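Local coordinates for protein putative metal-dependent isothiocyanate hydrolase SaxA (Pectobacterium carotovorum, PDB 6BRM) that probably hydrolyses isothiocyanates, using two zinc ions held in the active site of a metallo-beta-lactamase-type fold, at residues L65-H69 / T70-D74; Y88-D91 / E92-A96; V108-D111 / E112-F115; Y134-A137 / Q138-D141; A190-D193 / L194-P197. All coordinates share one frame; numbering follows the deposited sequence.

Interaction 1 of 5, residues L65-H69 / T70-D74. With ZN (zinc ion), chain L; ZN (zinc ion), chain M.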
loop_
_atom_site.group_PDB
_atom_site.type_symbol
_atom_site.label_atom_id
_atom_site.label_comp_id
_atom_site.label_asym_id
_atom_site.label_seq_id
_atom_site.Cartn_x
_atom_site.Cartn_y
_atom_site.Cartn_z
ATOM N N LEU B 65 17.492 9.325 4.132
ATOM C CA LEU B 65 17.296 8.824 2.767
ATOM C C LEU B 65 15.975 8.063 2.674
ATOM O O LEU B 65 15.819 7.012 3.307
ATOM C CB LEU B 65 18.443 7.886 2.361
ATOM C CG LEU B 65 19.711 8.463 1.715
ATOM C CD1 LEU B 65 20.044 9.863 2.209
ATOM C CD2 LEU B 65 20.885 7.522 1.954
ATOM N N THR B 66 15.045 8.590 1.874
ATOM C CA THR B 66 13.773 7.918 1.597
ATOM C C THR B 66 13.995 6.686 0.718
ATOM O O THR B 66 13.326 5.669 0.892
ATOM C CB THR B 66 12.761 8.851 0.903
ATOM O OG1 THR B 66 13.292 9.313 -0.347
ATOM C CG2 THR B 66 12.428 10.044 1.795
ATOM N N HIS B 67 14.917 6.811 -0.237
ATOM C CA HIS B 67 15.385 5.696 -1.072
ATOM C C HIS B 67 16.673 6.096 -1.807
ATOM O O HIS B 67 17.118 7.244 -1.702
ATOM C CB HIS B 67 14.298 5.217 -2.056
ATOM C CG HIS B 67 13.820 6.261 -3.022
ATOM N ND1 HIS B 67 13.566 7.566 -2.660
ATOM C CD2 HIS B 67 13.496 6.169 -4.334
ATOM C CE1 HIS B 67 13.132 8.238 -3.712
ATOM N NE2 HIS B 67 13.082 7.415 -4.743
ATOM N N THR B 68 17.265 5.149 -2.539
ATOM C CA THR B 68 18.572 5.348 -3.181
ATOM C C THR B 68 18.520 5.677 -4.687
ATOM O O THR B 68 19.520 5.508 -5.385
ATOM C CB THR B 68 19.463 4.109 -2.955
ATOM O OG1 THR B 68 18.826 2.956 -3.519
ATOM C CG2 THR B 68 19.692 3.885 -1.468
ATOM N N HIS B 69 17.377 6.156 -5.187
ATOM C CA HIS B 69 17.303 6.675 -6.562
ATOM C C HIS B 69 18.235 7.878 -6.699
ATOM O O HIS B 69 18.320 8.704 -5.787
ATOM C CB HIS B 69 15.869 7.060 -6.954
ATOM C CG HIS B 69 14.994 5.887 -7.291
ATOM N ND1 HIS B 69 13.632 6.004 -7.480
ATOM C CD2 HIS B 69 15.288 4.574 -7.465
ATOM C CE1 HIS B 69 13.129 4.814 -7.764
ATOM N NE2 HIS B 69 14.113 3.932 -7.762
ATOM N N THR B 70 18.929 7.963 -7.834
ATOM C CA THR B 70 20.057 8.895 -8.012
ATOM C C THR B 70 19.696 10.367 -7.786
ATOM O O THR B 70 20.511 11.128 -7.256
ATOM C CB THR B 70 20.706 8.729 -9.404
ATOM O OG1 THR B 70 20.883 7.334 -9.687
ATOM C CG2 THR B 70 22.062 9.431 -9.466
ATOM N N ASP B 71 18.469 10.750 -8.148
ATOM C CA ASP B 71 17.945 12.104 -7.871
ATOM C C ASP B 71 17.607 12.385 -6.386
ATOM O O ASP B 71 17.075 13.454 -6.067
ATOM C CB ASP B 71 16.719 12.411 -8.758
ATOM C CG ASP B 71 15.561 11.457 -8.512
ATOM O OD1 ASP B 71 15.801 10.235 -8.588
ATOM O OD2 ASP B 71 14.422 11.910 -8.251
ATOM N N HIS B 72 17.872 11.422 -5.499
ATOM C CA HIS B 72 17.780 11.607 -4.043
ATOM C C HIS B 72 19.076 11.292 -3.276
ATOM O O HIS B 72 19.142 11.521 -2.072
ATOM C CB HIS B 72 16.660 10.716 -3.499
ATOM C CG HIS B 72 15.335 10.957 -4.143
ATOM N ND1 HIS B 72 14.351 11.716 -3.553
ATOM C CD2 HIS B 72 14.838 10.554 -5.336
ATOM C CE1 HIS B 72 13.299 11.768 -4.351
ATOM N NE2 HIS B 72 13.569 11.070 -5.441
ATOM N N TRP B 73 20.096 10.784 -3.970
ATOM C CA TRP B 73 21.322 10.275 -3.352
ATOM C C TRP B 73 22.301 9.925 -4.480
ATOM O O TRP B 73 22.408 8.761 -4.891
ATOM C CB TRP B 73 21.013 9.047 -2.480
ATOM C CG TRP B 73 22.191 8.437 -1.769
ATOM C CD1 TRP B 73 22.673 7.169 -1.926
ATOM C CD2 TRP B 73 23.019 9.061 -0.781
ATOM N NE1 TRP B 73 23.751 6.967 -1.102
ATOM C CE2 TRP B 73 23.985 8.111 -0.386
ATOM C CE3 TRP B 73 23.040 10.334 -0.192
ATOM C CZ2 TRP B 73 24.964 8.391 0.575
ATOM C CZ3 TRP B 73 24.017 10.616 0.765
ATOM C CH2 TRP B 73 24.963 9.646 1.138
ATOM N N ASP B 74 22.987 10.950 -4.990
ATOM C CA ASP B 74 23.915 10.801 -6.128
ATOM C C ASP B 74 25.351 10.563 -5.676
ATOM O O ASP B 74 25.660 10.670 -4.487
ATOM C CB ASP B 74 23.834 12.008 -7.086
ATOM C CG ASP B 74 24.219 13.339 -6.435
ATOM O OD1 ASP B 74 24.637 13.377 -5.259
ATOM O OD2 ASP B 74 24.089 14.371 -7.120
HETATM ZN ZN ZN L . 12.495 7.786 -6.843
HETATM ZN ZN ZN M . 12.607 10.969 -7.410
HETATM O O HOH W 1 13.655 9.152 -8.096
HETATM O O HOH W 2 11.504 10.682 -9.293
#

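Interaction 2 of 5, residues Y88-D91 / E92-A96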
loop_
_atom_site.group_PDB
_atom_site.type_symbol
_atom_site.label_atom_id
_atom_site.label_comp_id
_atom_site.label_asym_id
_atom_site.label_seq_id
_atom_site.Cartn_x
_atom_site.Cartn_y
_atom_site.Cartn_z
ATOM N N TYR B 88 20.038 8.045 8.336
ATOM C CA TYR B 88 18.791 7.323 8.586
ATOM C C TYR B 88 18.264 6.759 7.263
ATOM O O TYR B 88 17.931 7.529 6.356
ATOM C CB TYR B 88 17.744 8.261 9.206
ATOM C CG TYR B 88 17.879 8.470 10.708
ATOM C CD1 TYR B 88 17.689 7.412 11.601
ATOM C CD2 TYR B 88 18.175 9.729 11.240
ATOM C CE1 TYR B 88 17.801 7.595 12.971
ATOM C CE2 TYR B 88 18.288 9.921 12.614
ATOM C CZ TYR B 88 18.099 8.851 13.474
ATOM O OH TYR B 88 18.211 9.028 14.832
ATOM N N THR B 89 18.183 5.430 7.155
ATOM C CA THR B 89 17.685 4.767 5.943
ATOM C C THR B 89 16.301 4.145 6.126
ATOM O O THR B 89 15.825 3.952 7.243
ATOM C CB THR B 89 18.646 3.670 5.451
ATOM O OG1 THR B 89 18.725 2.617 6.420
ATOM C CG2 THR B 89 20.033 4.246 5.196
ATOM N N GLN B 90 15.688 3.829 4.992
ATOM C CA GLN B 90 14.334 3.277 4.899
ATOM C C GLN B 90 14.244 1.820 5.364
ATOM O O GLN B 90 13.295 1.452 6.060
ATOM C CB GLN B 90 13.871 3.389 3.439
ATOM C CG GLN B 90 12.587 2.665 3.057
ATOM C CD GLN B 90 12.299 2.747 1.566
ATOM O OE1 GLN B 90 11.143 2.822 1.156
ATOM N NE2 GLN B 90 13.349 2.733 0.748
ATOM N N ASP B 91 15.208 0.995 4.950
ATOM C CA ASP B 91 15.195 -0.446 5.247
ATOM C C ASP B 91 16.607 -1.053 5.215
ATOM O O ASP B 91 17.586 -0.335 4.983
ATOM C CB ASP B 91 14.223 -1.179 4.296
ATOM C CG ASP B 91 14.566 -0.999 2.811
ATOM O OD1 ASP B 91 15.709 -0.615 2.471
ATOM O OD2 ASP B 91 13.672 -1.256 1.974
ATOM N N GLU B 92 16.703 -2.362 5.457
ATOM C CA GLU B 92 18.000 -3.053 5.545
ATOM C C GLU B 92 18.847 -3.023 4.271
ATOM O O GLU B 92 20.065 -2.867 4.360
ATOM C CB GLU B 92 17.815 -4.514 5.996
ATOM C CG GLU B 92 17.488 -4.685 7.479
ATOM C CD GLU B 92 18.657 -4.382 8.410
ATOM O OE1 GLU B 92 18.404 -3.897 9.534
ATOM O OE2 GLU B 92 19.825 -4.626 8.034
ATOM N N LYS B 93 18.224 -3.181 3.100
ATOM C CA LYS B 93 18.985 -3.223 1.836
ATOM C C LYS B 93 19.640 -1.877 1.490
ATOM O O LYS B 93 20.792 -1.849 1.054
ATOM C CB LYS B 93 18.157 -3.764 0.657
ATOM C CG LYS B 93 16.914 -2.971 0.272
ATOM C CD LYS B 93 16.732 -2.856 -1.238
ATOM C CE LYS B 93 16.546 -4.210 -1.907
ATOM N NZ LYS B 93 16.055 -4.062 -3.306
ATOM N N ASP B 94 18.924 -0.778 1.723
ATOM C CA ASP B 94 19.472 0.566 1.511
ATOM C C ASP B 94 20.571 0.886 2.530
ATOM O O ASP B 94 21.540 1.566 2.197
ATOM C CB ASP B 94 18.368 1.636 1.570
ATOM C CG ASP B 94 17.413 1.580 0.377
ATOM O OD1 ASP B 94 17.782 1.042 -0.691
ATOM O OD2 ASP B 94 16.284 2.100 0.506
ATOM N N ALA B 95 20.418 0.395 3.762
ATOM C CA ALA B 95 21.465 0.521 4.778
ATOM C C ALA B 95 22.739 -0.198 4.350
ATOM O O ALA B 95 23.828 0.373 4.434
ATOM C CB ALA B 95 20.985 -0.019 6.116
ATOM N N ALA B 96 22.590 -1.440 3.884
ATOM C CA ALA B 96 23.714 -2.246 3.388
ATOM C C ALA B 96 24.444 -1.578 2.225
ATOM O O ALA B 96 25.673 -1.565 2.193
ATOM C CB ALA B 96 23.233 -3.630 2.972
#

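Interaction 3 of 5, residues V108-D111 / E112-F115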
loop_
_atom_site.group_PDB
_atom_site.type_symbol
_atom_site.label_atom_id
_atom_site.label_comp_id
_atom_site.label_asym_id
_atom_site.label_seq_id
_atom_site.Cartn_x
_atom_site.Cartn_y
_atom_site.Cartn_z
ATOM N N VAL B 108 18.413 2.284 10.614
ATOM C CA VAL B 108 17.238 1.950 9.813
ATOM C C VAL B 108 16.012 2.493 10.530
ATOM O O VAL B 108 15.826 2.236 11.717
ATOM C CB VAL B 108 17.082 0.422 9.639
ATOM C CG1 VAL B 108 15.877 0.095 8.759
ATOM C CG2 VAL B 108 18.358 -0.183 9.065
ATOM N N LEU B 109 15.187 3.251 9.808
ATOM C CA LEU B 109 13.930 3.756 10.352
ATOM C C LEU B 109 12.954 2.605 10.530
ATOM O O LEU B 109 12.660 1.881 9.579
ATOM C CB LEU B 109 13.297 4.831 9.445
ATOM C CG LEU B 109 13.411 6.311 9.837
ATOM C CD1 LEU B 109 14.778 6.650 10.396
ATOM C CD2 LEU B 109 13.080 7.203 8.645
ATOM N N LYS B 110 12.463 2.438 11.756
ATOM C CA LYS B 110 11.330 1.560 12.016
ATOM C C LYS B 110 10.065 2.290 11.593
ATOM O O LYS B 110 10.111 3.472 11.237
ATOM C CB LYS B 110 11.269 1.175 13.493
ATOM C CG LYS B 110 12.485 0.388 13.960
ATOM C CD LYS B 110 12.403 0.042 15.435
ATOM C CE LYS B 110 13.713 -0.549 15.930
ATOM N NZ LYS B 110 14.095 -1.797 15.209
ATOM N N ASP B 111 8.940 1.584 11.624
ATOM C CA ASP B 111 7.640 2.183 11.305
ATOM C C ASP B 111 7.286 3.324 12.258
ATOM O O ASP B 111 6.637 4.285 11.852
ATOM C CB ASP B 111 6.538 1.121 11.313
ATOM C CG ASP B 111 6.682 0.130 10.174
ATOM O OD1 ASP B 111 7.823 -0.296 9.892
ATOM O OD2 ASP B 111 5.657 -0.220 9.550
ATOM N N GLU B 112 7.711 3.202 13.518
ATOM C CA GLU B 112 7.595 4.268 14.517
ATOM C C GLU B 112 8.946 4.458 15.196
ATOM O O GLU B 112 9.592 3.478 15.553
ATOM C CB GLU B 112 6.539 3.907 15.560
ATOM C CG GLU B 112 5.197 3.501 14.962
ATOM C CD GLU B 112 4.057 3.545 15.962
ATOM O OE1 GLU B 112 2.915 3.815 15.536
ATOM O OE2 GLU B 112 4.296 3.319 17.172
ATOM N N ASN B 113 9.368 5.713 15.369
ATOM C CA ASN B 113 10.675 6.030 15.961
ATOM C C ASN B 113 10.532 7.119 17.031
ATOM O O ASN B 113 10.773 8.305 16.777
ATOM C CB ASN B 113 11.687 6.442 14.880
ATOM C CG ASN B 113 11.804 5.420 13.762
ATOM O OD1 ASN B 113 12.671 4.545 13.789
ATOM N ND2 ASN B 113 10.916 5.515 12.783
ATOM N N HIS B 114 10.146 6.685 18.232
ATOM C CA HIS B 114 9.905 7.576 19.368
ATOM C C HIS B 114 11.220 7.852 20.073
ATOM O O HIS B 114 11.857 6.926 20.576
ATOM C CB HIS B 114 8.911 6.942 20.353
ATOM C CG HIS B 114 7.611 6.544 19.725
ATOM N ND1 HIS B 114 6.541 7.406 19.617
ATOM C CD2 HIS B 114 7.217 5.383 19.151
ATOM C CE1 HIS B 114 5.541 6.790 19.013
ATOM N NE2 HIS B 114 5.927 5.562 18.715
ATOM N N PHE B 115 11.632 9.120 20.093
ATOM C CA PHE B 115 12.857 9.538 20.787
ATOM C C PHE B 115 12.480 10.214 22.099
ATOM O O PHE B 115 11.429 10.859 22.190
ATOM C CB PHE B 115 13.694 10.472 19.907
ATOM C CG PHE B 115 14.160 9.835 18.632
ATOM C CD1 PHE B 115 15.186 8.894 18.647
ATOM C CD2 PHE B 115 13.570 10.160 17.414
ATOM C CE1 PHE B 115 15.619 8.293 17.473
ATOM C CE2 PHE B 115 13.996 9.563 16.238
ATOM C CZ PHE B 115 15.022 8.628 16.267
#

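Interaction 4 of 5, residues Y134-A137 / Q138-D141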
loop_
_atom_site.group_PDB
_atom_site.type_symbol
_atom_site.label_atom_id
_atom_site.label_comp_id
_atom_site.label_asym_id
_atom_site.label_seq_id
_atom_site.Cartn_x
_atom_site.Cartn_y
_atom_site.Cartn_z
ATOM N N TYR B 134 3.874 -2.341 -11.098
ATOM C CA TYR B 134 4.332 -3.315 -10.088
ATOM C C TYR B 134 3.933 -4.779 -10.364
ATOM O O TYR B 134 4.389 -5.679 -9.655
ATOM C CB TYR B 134 3.921 -2.873 -8.677
ATOM C CG TYR B 134 4.785 -1.752 -8.147
ATOM C CD1 TYR B 134 6.009 -2.019 -7.547
ATOM C CD2 TYR B 134 4.390 -0.420 -8.267
ATOM C CE1 TYR B 134 6.814 -0.995 -7.073
ATOM C CE2 TYR B 134 5.186 0.615 -7.794
ATOM C CZ TYR B 134 6.393 0.323 -7.194
ATOM O OH TYR B 134 7.181 1.346 -6.717
ATOM N N ALA B 135 3.096 -5.015 -11.376
ATOM C CA ALA B 135 2.893 -6.369 -11.926
ATOM C C ALA B 135 4.128 -6.855 -12.696
ATOM O O ALA B 135 4.380 -8.063 -12.775
ATOM C CB ALA B 135 1.663 -6.413 -12.821
ATOM N N ASP B 136 4.876 -5.912 -13.275
ATOM C CA ASP B 136 6.168 -6.195 -13.900
ATOM C C ASP B 136 7.202 -6.367 -12.793
ATOM O O ASP B 136 7.477 -5.426 -12.048
ATOM C CB ASP B 136 6.565 -5.049 -14.847
ATOM C CG ASP B 136 7.781 -5.378 -15.707
ATOM O OD1 ASP B 136 8.882 -5.598 -15.153
ATOM O OD2 ASP B 136 7.642 -5.386 -16.947
ATOM N N ALA B 137 7.771 -7.569 -12.693
ATOM C CA ALA B 137 8.759 -7.891 -11.658
ATOM C C ALA B 137 10.095 -7.162 -11.832
ATOM O O ALA B 137 10.820 -6.971 -10.857
ATOM C CB ALA B 137 8.994 -9.395 -11.607
ATOM N N GLN B 138 10.417 -6.769 -13.064
ATOM C CA GLN B 138 11.658 -6.041 -13.357
ATOM C C GLN B 138 11.524 -4.580 -12.916
ATOM O O GLN B 138 12.382 -4.055 -12.197
ATOM C CB GLN B 138 11.989 -6.133 -14.856
ATOM C CG GLN B 138 13.467 -6.024 -15.198
ATOM C CD GLN B 138 13.758 -6.423 -16.640
ATOM O OE1 GLN B 138 13.342 -7.491 -17.096
ATOM N NE2 GLN B 138 14.480 -5.568 -17.362
ATOM N N LEU B 139 10.434 -3.944 -13.342
ATOM C CA LEU B 139 10.123 -2.565 -12.956
ATOM C C LEU B 139 9.679 -2.430 -11.496
ATOM O O LEU B 139 9.690 -1.327 -10.953
ATOM C CB LEU B 139 9.049 -1.974 -13.876
ATOM C CG LEU B 139 9.407 -1.851 -15.360
ATOM C CD1 LEU B 139 8.172 -1.477 -16.163
ATOM C CD2 LEU B 139 10.516 -0.835 -15.591
ATOM N N GLY B 140 9.267 -3.536 -10.874
ATOM C CA GLY B 140 8.989 -3.567 -9.440
ATOM C C GLY B 140 10.238 -3.287 -8.628
ATOM O O GLY B 140 10.235 -2.412 -7.765
ATOM N N ASP B 141 11.308 -4.023 -8.923
ATOM C CA ASP B 141 12.601 -3.837 -8.250
ATOM C C ASP B 141 13.271 -2.501 -8.577
ATOM O O ASP B 141 13.971 -1.946 -7.734
ATOM C CB ASP B 141 13.570 -4.975 -8.596
ATOM C CG ASP B 141 13.174 -6.294 -7.964
ATOM O OD1 ASP B 141 12.057 -6.775 -8.241
ATOM O OD2 ASP B 141 13.985 -6.855 -7.195
#

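Interaction 5 of 5, residues A190-D193 / L194-P197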
loop_
_atom_site.group_PDB
_atom_site.type_symbol
_atom_site.label_atom_id
_atom_site.label_comp_id
_atom_site.label_asym_id
_atom_site.label_seq_id
_atom_site.Cartn_x
_atom_site.Cartn_y
_atom_site.Cartn_z
ATOM N N ALA B 190 6.933 13.040 -13.315
ATOM C CA ALA B 190 7.705 12.113 -14.129
ATOM C C ALA B 190 6.770 10.990 -14.548
ATOM O O ALA B 190 5.988 10.496 -13.735
ATOM C CB ALA B 190 8.891 11.563 -13.351
ATOM N N VAL B 191 6.842 10.606 -15.820
ATOM C CA VAL B 191 5.906 9.648 -16.397
ATOM C C VAL B 191 6.670 8.511 -17.074
ATOM O O VAL B 191 7.665 8.747 -17.762
ATOM C CB VAL B 191 4.918 10.360 -17.362
ATOM C CG1 VAL B 191 5.582 10.747 -18.682
ATOM C CG2 VAL B 191 3.679 9.510 -17.604
ATOM N N ASN B 192 6.224 7.278 -16.838
ATOM C CA ASN B 192 6.750 6.110 -17.543
ATOM C C ASN B 192 6.093 6.056 -18.920
ATOM O O ASN B 192 4.944 6.472 -19.074
ATOM C CB ASN B 192 6.459 4.830 -16.757
ATOM C CG ASN B 192 7.085 3.600 -17.386
ATOM O OD1 ASN B 192 6.391 2.779 -17.985
ATOM N ND2 ASN B 192 8.403 3.477 -17.271
ATOM N N ASP B 193 6.823 5.537 -19.908
ATOM C CA ASP B 193 6.376 5.532 -21.309
ATOM C C ASP B 193 5.045 4.810 -21.507
ATOM O O ASP B 193 4.158 5.327 -22.185
ATOM C CB ASP B 193 7.443 4.898 -22.214
ATOM C CG ASP B 193 7.166 5.111 -23.691
ATOM O OD1 ASP B 193 7.007 6.281 -24.105
ATOM O OD2 ASP B 193 7.129 4.111 -24.440
ATOM N N LEU B 194 4.909 3.631 -20.898
ATOM C CA LEU B 194 3.711 2.793 -21.061
ATOM C C LEU B 194 2.853 2.621 -19.798
ATOM O O LEU B 194 1.640 2.443 -19.918
ATOM C CB LEU B 194 4.083 1.421 -21.643
ATOM C CG LEU B 194 5.134 0.559 -20.934
ATOM C CD1 LEU B 194 4.774 -0.915 -21.053
ATOM C CD2 LEU B 194 6.535 0.807 -21.481
ATOM N N TYR B 195 3.461 2.680 -18.609
ATOM C CA TYR B 195 2.743 2.426 -17.343
ATOM C C TYR B 195 2.262 3.684 -16.588
ATOM O O TYR B 195 1.848 3.590 -15.431
ATOM C CB TYR B 195 3.605 1.544 -16.424
ATOM C CG TYR B 195 3.809 0.134 -16.947
ATOM C CD1 TYR B 195 2.734 -0.753 -17.048
ATOM C CD2 TYR B 195 5.072 -0.322 -17.327
ATOM C CE1 TYR B 195 2.907 -2.047 -17.520
ATOM C CE2 TYR B 195 5.254 -1.616 -17.800
ATOM C CZ TYR B 195 4.171 -2.473 -17.894
ATOM O OH TYR B 195 4.348 -3.754 -18.365
ATOM N N GLY B 196 2.293 4.849 -17.235
ATOM C CA GLY B 196 1.747 6.073 -16.641
ATOM C C GLY B 196 2.647 6.677 -15.575
ATOM O O GLY B 196 3.772 6.209 -15.389
ATOM N N PRO B 197 2.155 7.720 -14.862
ATOM C CA PRO B 197 2.940 8.464 -13.861
ATOM C C PRO B 197 3.598 7.607 -12.770
ATOM O O PRO B 197 3.010 6.614 -12.328
ATOM C CB PRO B 197 1.911 9.414 -13.241
ATOM C CG PRO B 197 0.908 9.628 -14.316
ATOM C CD PRO B 197 0.821 8.323 -15.056
#

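Interaction 1 of 5, residues L65-H69 / T70-D74
One water is gripped at three points between H67 and H69, which hold one zinc ion, and D71 and H72, which hold the other. It bridges the two metals and donates a hydrogen bond to D71 OD1. H67 NE2 and H69 ND1 each lie 2.2 Å from the first zinc, D71 OD2 and H72 NE2 at the same distance from the second. The four ligands form the HxHxDH sequence signature of the metallo-beta-lactamase superfamily, carried on the loop between strand 62-64 and helix 75-80; H128, D164 and H221 supply the remaining protein ligands, D164 to both metals.

The turn is closed by H72 N, which donates to H69 O (2.8 Å, 155°). H67 CE1 sits over the centre of the H72 ring, 3.3 Å from H72 CD2, with the two planes inclined at 49°. Rotation of the H67 ring is fixed at its far nitrogen: H67 ND1 donates to T66 OG1 at 2.9 Å, and that hydroxyl lies in the ring plane. D23 forms the second shell, bonded to both T66 OG1 and H72 ND1. At the other end of the loop, L65 lays CD2 over one face of W73, 3.9 Å from the centroid of the five-membered ring. W73 CG is anti to the backbone N (chi1 -179°), which directs the indole toward L65 and helix 92-100.

A water shared by two zinc ions and a carboxylate is probably polarised, consistent with the metal-bound nucleophile of superfamily hydrolases.

Interaction 2 of 5, residues Y88-D91 / E92-A96
Strand 87-89 runs out at T89, and the chain doubles back through Q90 and D91 into helix 92-100, bringing the CA atoms of T89 and A95 to 5.8 Å. A95 N donates to D91 O at 3.2 Å, which closes the first helical turn. D91 is the N-cap: its OD1 receives a weak bond from D94 N, long at 3.3 Å but nearly straight (165°). A chi1 of 58° sets CG between the backbone N and the carbonyl carbon of D91, folding the carboxylate over the turn.

The strand, the helix and strand 106-108 make up a beta-alpha-beta unit, and this is its first corner. Here Q90 reaches across with an extended chain and donates NE2 to D94 OD2 (3.0 Å), almost in its own amide plane; the amide and carboxylate planes are 29° apart. The same NE2 is weakly bonded to D145 O. The D94 carboxylate comes close to that of D91, D94 OD2 to D91 OD1 3.4 Å, a like-charge approach that the Q90 amide and the helix N-terminus probably ease. On the sheet side, T89 OG1 lies 3.5 Å from A95 CB while bonding to R107 O of the next strand.

Interaction 3 of 5, residues V108-D111 / E112-F115
From V108 the chain runs extended to K110, bends at D111 and continues as the weakly bonded strand 112-114. This is the crossing between the two mixed sheets of the alpha-beta/beta-alpha sandwich: strand 106-108 is the outermost strand of one, strand 112-114 of the other.

The bend is clasped by the N113 amide, which serves both backbone polar groups of K110. K110 N donates to N113 OD1 at 2.9 Å, in the carbonyl plane and on a lone pair. Beside it, N113 ND2 gives a hydrogen to K110 O (2.7 Å, 146°), approaching from above that carbonyl's plane. The amide can span the bend because CG of N113 stands anti to its own carbonyl carbon (chi1 -53°). ND2 has a second acceptor in I121 O on strand 120-124, tying the clasp to the neighbouring strand. L109 CG comes within 3.9 Å of N113 ND2, and the side chains of L109 and K110 both cross that of N113 at about a right angle.

On the strand itself, E112 pairs through OE1 with R177 in a salt bridge, and E112 OE2 takes a bond from H114 NE2 at 3.2 Å, lying in the imidazole plane while the nitrogen stands above the carboxylate plane.

Interaction 4 of 5, residues Y134-A137 / Q138-D141
Y134 brings two ring atoms to G140 in the helix that follows: Y134 CD1 is 3.9 Å from G140 CA, and Y134 CE1 lies 3.8 Å from G140 O. The segment leads into helix 137-143, with D136 at the N-cap. Beyond this contact the Y134 hydroxyl bonds to G144 O and weakly to the backbone N of H128, a zinc ligand. The Y134 carbonyl faces the second subunit, where it receives a weak bond from W167 of that chain.

D136 carries the cap. Its CG stands anti to the backbone N (chi1 -170°), and OD1 thereby hangs over the first turn. L139 N donates to D136 OD1 at 2.9 Å and 169°, from above the carboxylate plane. Q138 N adds a weak, bent bond to the same oxygen, and two N-H groups of the opening turn are thus provided for. The carbonyl of D136 does the regular helical work, its O accepting from G140 N at 2.9 Å.

A137 begins the helix and packs on M211 of the second subunit. L139 leans back over the cap, its CD1 3.9 Å from D136 CG.

Interaction 5 of 5, residues A190-D193 / L194-P197
N192 OD1 is the polar hub of this turn. Y195 N donates to it at 3.0 Å and 158°, in the carbonyl plane of the amide and on a lone pair; L194 N contributes a weak bond, 3.4 Å long, to the same oxygen. The weak bond to L194 N, two residues ahead, is that of an Asx turn; the stronger one reaches the next N-H, of Y195. N192 CG is anti to the backbone N (chi1 -175°), which swings the amide across the bend. At the base of the turn, N192 N donates to G196 O (3.0 Å).

Around this hub the contacts become softer. Y195 brings CB and CD2 to the amide oxygen, each 3.4 Å from N192 OD1, with that oxygen near the plane of the ring at its edge. G196 has a positive phi of 76°, a conformation easy for glycine, and leads the chain back. V191 and P197 then face each other as an antiparallel non-hydrogen-bonded pair, their CA atoms 4.1 Å apart; V191 CG2 rests 4.0 Å from P197 CD. The returning limb is tied to a neighbouring loop by a bond from S130 OG to Y195 O, while the Y195 side chain packs on E132 and L133.

Two short antiparallel strands, 191-192 and 196-197, joined by a side-chain-bonded turn make a small beta hairpin on the surface; at its foot the side chain of A190 is about 7 Å from a zinc ion (nearest atoms).

The five contacts follow one another along the chain within one metallo-beta-lactamase domain. Interaction 1 follows strand 62-64, and interaction 2, its centre 11 Å away, begins on the neighbouring parallel strand 87-89; they meet where L65 N approaches Y88 O. Interaction 3, its centre 13 Å from that of interaction 2, joins that sheet to the second one, and T89 O and L109 N link the two contacts. Interactions 4 and 5 form another pair, centres 13 Å apart, where L139 packs on Y195. Both have centres 19 Å from that of interaction 1. The metal-binding loop therefore has strand ends and a helix start on one flank, and a capped helix and a hairpin on another.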